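Local structure of peptide methionine sulfoxide reductase msrA/msrB (Neisseria meningitidis, 3BQG) at residues R22-V27 with A63-L68. The protein probably reduces methionine-S-sulfoxide in proteins and peptides back to methionine through its MsrA domain, by way of a cysteine sulfenic acid intermediate. The protein carries 1 engineered substitution. Sequence-based numbering, arbitrary orientation.
Sequences RIDGVV and ADKLSL
L66 and K65 pack against the type II beta turn I23-V26, which leads from helix 14-21 into strand 26-34. The residues 63-68 connect strand 54-62, the antiparallel neighbour of strand 26-34, to helix 68-78. No hydrogen bond crosses between the two segments; the contact is van der Waals packing. L66 CD1 is the nearest L66 atom to I23, D24, G25 and V26. L66 CD1 sits 3.7 Å from both G25 CA and D24 O. I23 CG2 and V26 CG2 also approach this methyl, more loosely, V26 CG2 at 4.1 Å from L66 CD1. G25 is the third residue of the turn, with phi 121°, and has no side chain to block L66. The hydrogen bond from V26 N to I23 O, 3.1 Å, closes the turn. K65 lies on the outer, solvent-exposed side, its CD methylene 3.8 Å from G25 CA. D24 and K65 cross at about a right angle. D24 CG is anti to its backbone N (chi1 179°), and the carboxylate ends beside the lysine methylenes. Around this contact, G25 shares a backbone hydrogen bond with D62, and L66 also touches Y61 and I71. I23 packs on Y74 of helix 68-78. K65 NZ makes a weak, long ion pair with D62. D24 OD1 stays 5.0 Å from K65 NZ, too far for a salt bridge. D24 OD2 comes 3.9 Å from K65 CD.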
loop_
_atom_site.group_PDB
_atom_site.type_symbol
_atom_site.label_atom_id
_atom_site.label_comp_id
_atom_site.label_asym_id
_atom_site.label_seq_id
_atom_site.Cartn_x
_atom_site.Cartn_y
_atom_site.Cartn_z
ATOM N N ARG A 22 -0.163 -4.177 12.402
ATOM C CA ARG A 22 -0.583 -3.786 13.750
ATOM C C ARG A 22 -2.081 -3.546 13.895
ATOM O O ARG A 22 -2.581 -3.397 15.008
ATOM C CB ARG A 22 0.153 -2.514 14.196
ATOM C CG ARG A 22 1.619 -2.710 14.539
ATOM C CD ARG A 22 2.260 -1.420 15.054
ATOM N NE ARG A 22 1.602 -0.906 16.254
ATOM C CZ ARG A 22 2.245 -0.549 17.362
ATOM N NH1 ARG A 22 1.569 -0.090 18.406
ATOM N NH2 ARG A 22 3.565 -0.658 17.429
ATOM N N ILE A 23 -2.803 -3.516 12.781
ATOM C CA ILE A 23 -4.237 -3.252 12.818
ATOM C C ILE A 23 -5.114 -4.490 13.004
ATOM O O ILE A 23 -5.016 -5.456 12.248
ATOM C CB ILE A 23 -4.672 -2.510 11.532
ATOM C CG1 ILE A 23 -3.863 -1.216 11.392
ATOM C CG2 ILE A 23 -6.163 -2.196 11.581
ATOM C CD1 ILE A 23 -4.090 -0.484 10.087
ATOM N N ASP A 24 -5.973 -4.448 14.022
ATOM C CA ASP A 24 -6.893 -5.551 14.311
ATOM C C ASP A 24 -7.889 -5.662 13.155
ATOM O O ASP A 24 -8.602 -4.707 12.841
ATOM C CB ASP A 24 -7.632 -5.282 15.632
ATOM C CG ASP A 24 -8.632 -6.372 15.985
ATOM O OD1 ASP A 24 -8.262 -7.564 15.958
ATOM O OD2 ASP A 24 -9.792 -6.031 16.301
ATOM N N GLY A 25 -7.928 -6.827 12.519
ATOM C CA GLY A 25 -8.820 -7.019 11.387
ATOM C C GLY A 25 -7.995 -7.385 10.167
ATOM O O GLY A 25 -8.496 -7.951 9.196
ATOM N N VAL A 26 -6.715 -7.038 10.214
ATOM C CA VAL A 26 -5.802 -7.358 9.126
ATOM C C VAL A 26 -5.173 -8.688 9.492
ATOM O O VAL A 26 -4.433 -8.788 10.474
ATOM C CB VAL A 26 -4.705 -6.292 8.976
ATOM C CG1 VAL A 26 -3.673 -6.742 7.951
ATOM C CG2 VAL A 26 -5.335 -4.973 8.543
ATOM N N VAL A 27 -5.469 -9.711 8.701
ATOM C CA VAL A 27 -4.954 -11.044 8.975
ATOM C C VAL A 27 -3.641 -11.367 8.271
ATOM O O VAL A 27 -2.972 -12.331 8.625
ATOM C CB VAL A 27 -6.023 -12.106 8.640
ATOM C CG1 VAL A 27 -7.245 -11.882 9.519
ATOM C CG2 VAL A 27 -6.423 -12.016 7.179
ATOM N N ALA A 63 -13.311 -9.301 6.499
ATOM C CA ALA A 63 -14.444 -8.562 5.954
ATOM C C ALA A 63 -15.523 -8.261 6.990
ATOM O O ALA A 63 -16.329 -7.348 6.804
ATOM C CB ALA A 63 -15.043 -9.331 4.779
ATOM N N ASP A 64 -15.543 -9.025 8.078
ATOM C CA ASP A 64 -16.536 -8.801 9.124
ATOM C C ASP A 64 -16.088 -7.777 10.166
ATOM O O ASP A 64 -16.879 -7.352 11.004
ATOM C CB ASP A 64 -16.902 -10.123 9.808
ATOM C CG ASP A 64 -17.728 -11.026 8.916
ATOM O OD1 ASP A 64 -18.664 -10.512 8.270
ATOM O OD2 ASP A 64 -17.454 -12.243 8.863
ATOM N N LYS A 65 -14.824 -7.378 10.114
ATOM C CA LYS A 65 -14.309 -6.388 11.054
ATOM C C LYS A 65 -14.049 -5.060 10.358
ATOM O O LYS A 65 -14.404 -4.000 10.868
ATOM C CB LYS A 65 -12.995 -6.851 11.687
ATOM C CG LYS A 65 -13.104 -7.932 12.741
ATOM C CD LYS A 65 -11.805 -7.983 13.537
ATOM C CE LYS A 65 -11.794 -9.114 14.545
ATOM N NZ LYS A 65 -11.785 -10.434 13.861
ATOM N N LEU A 66 -13.420 -5.128 9.188
ATOM C CA LEU A 66 -13.072 -3.930 8.435
ATOM C C LEU A 66 -13.667 -3.895 7.037
ATOM O O LEU A 66 -13.739 -4.918 6.355
ATOM C CB LEU A 66 -11.547 -3.818 8.323
ATOM C CG LEU A 66 -10.736 -3.777 9.618
ATOM C CD1 LEU A 66 -9.256 -3.951 9.301
ATOM C CD2 LEU A 66 -10.989 -2.460 10.341
ATOM N N SER A 67 -14.092 -2.707 6.621
ATOM C CA SER A 67 -14.649 -2.505 5.289
ATOM C C SER A 67 -13.513 -1.931 4.440
ATOM O O SER A 67 -12.504 -1.473 4.984
ATOM C CB SER A 67 -15.804 -1.501 5.341
ATOM O OG SER A 67 -15.335 -0.203 5.685
ATOM N N LEU A 68 -13.671 -1.951 3.121
ATOM C CA LEU A 68 -12.649 -1.408 2.234
ATOM C C LEU A 68 -12.364 0.052 2.587
ATOM O O LEU A 68 -11.227 0.512 2.483
ATOM C CB LEU A 68 -13.099 -1.505 0.775
ATOM C CG LEU A 68 -12.196 -0.861 -0.289
ATOM C CD1 LEU A 68 -10.755 -1.342 -0.143
ATOM C CD2 LEU A 68 -12.737 -1.206 -1.672
#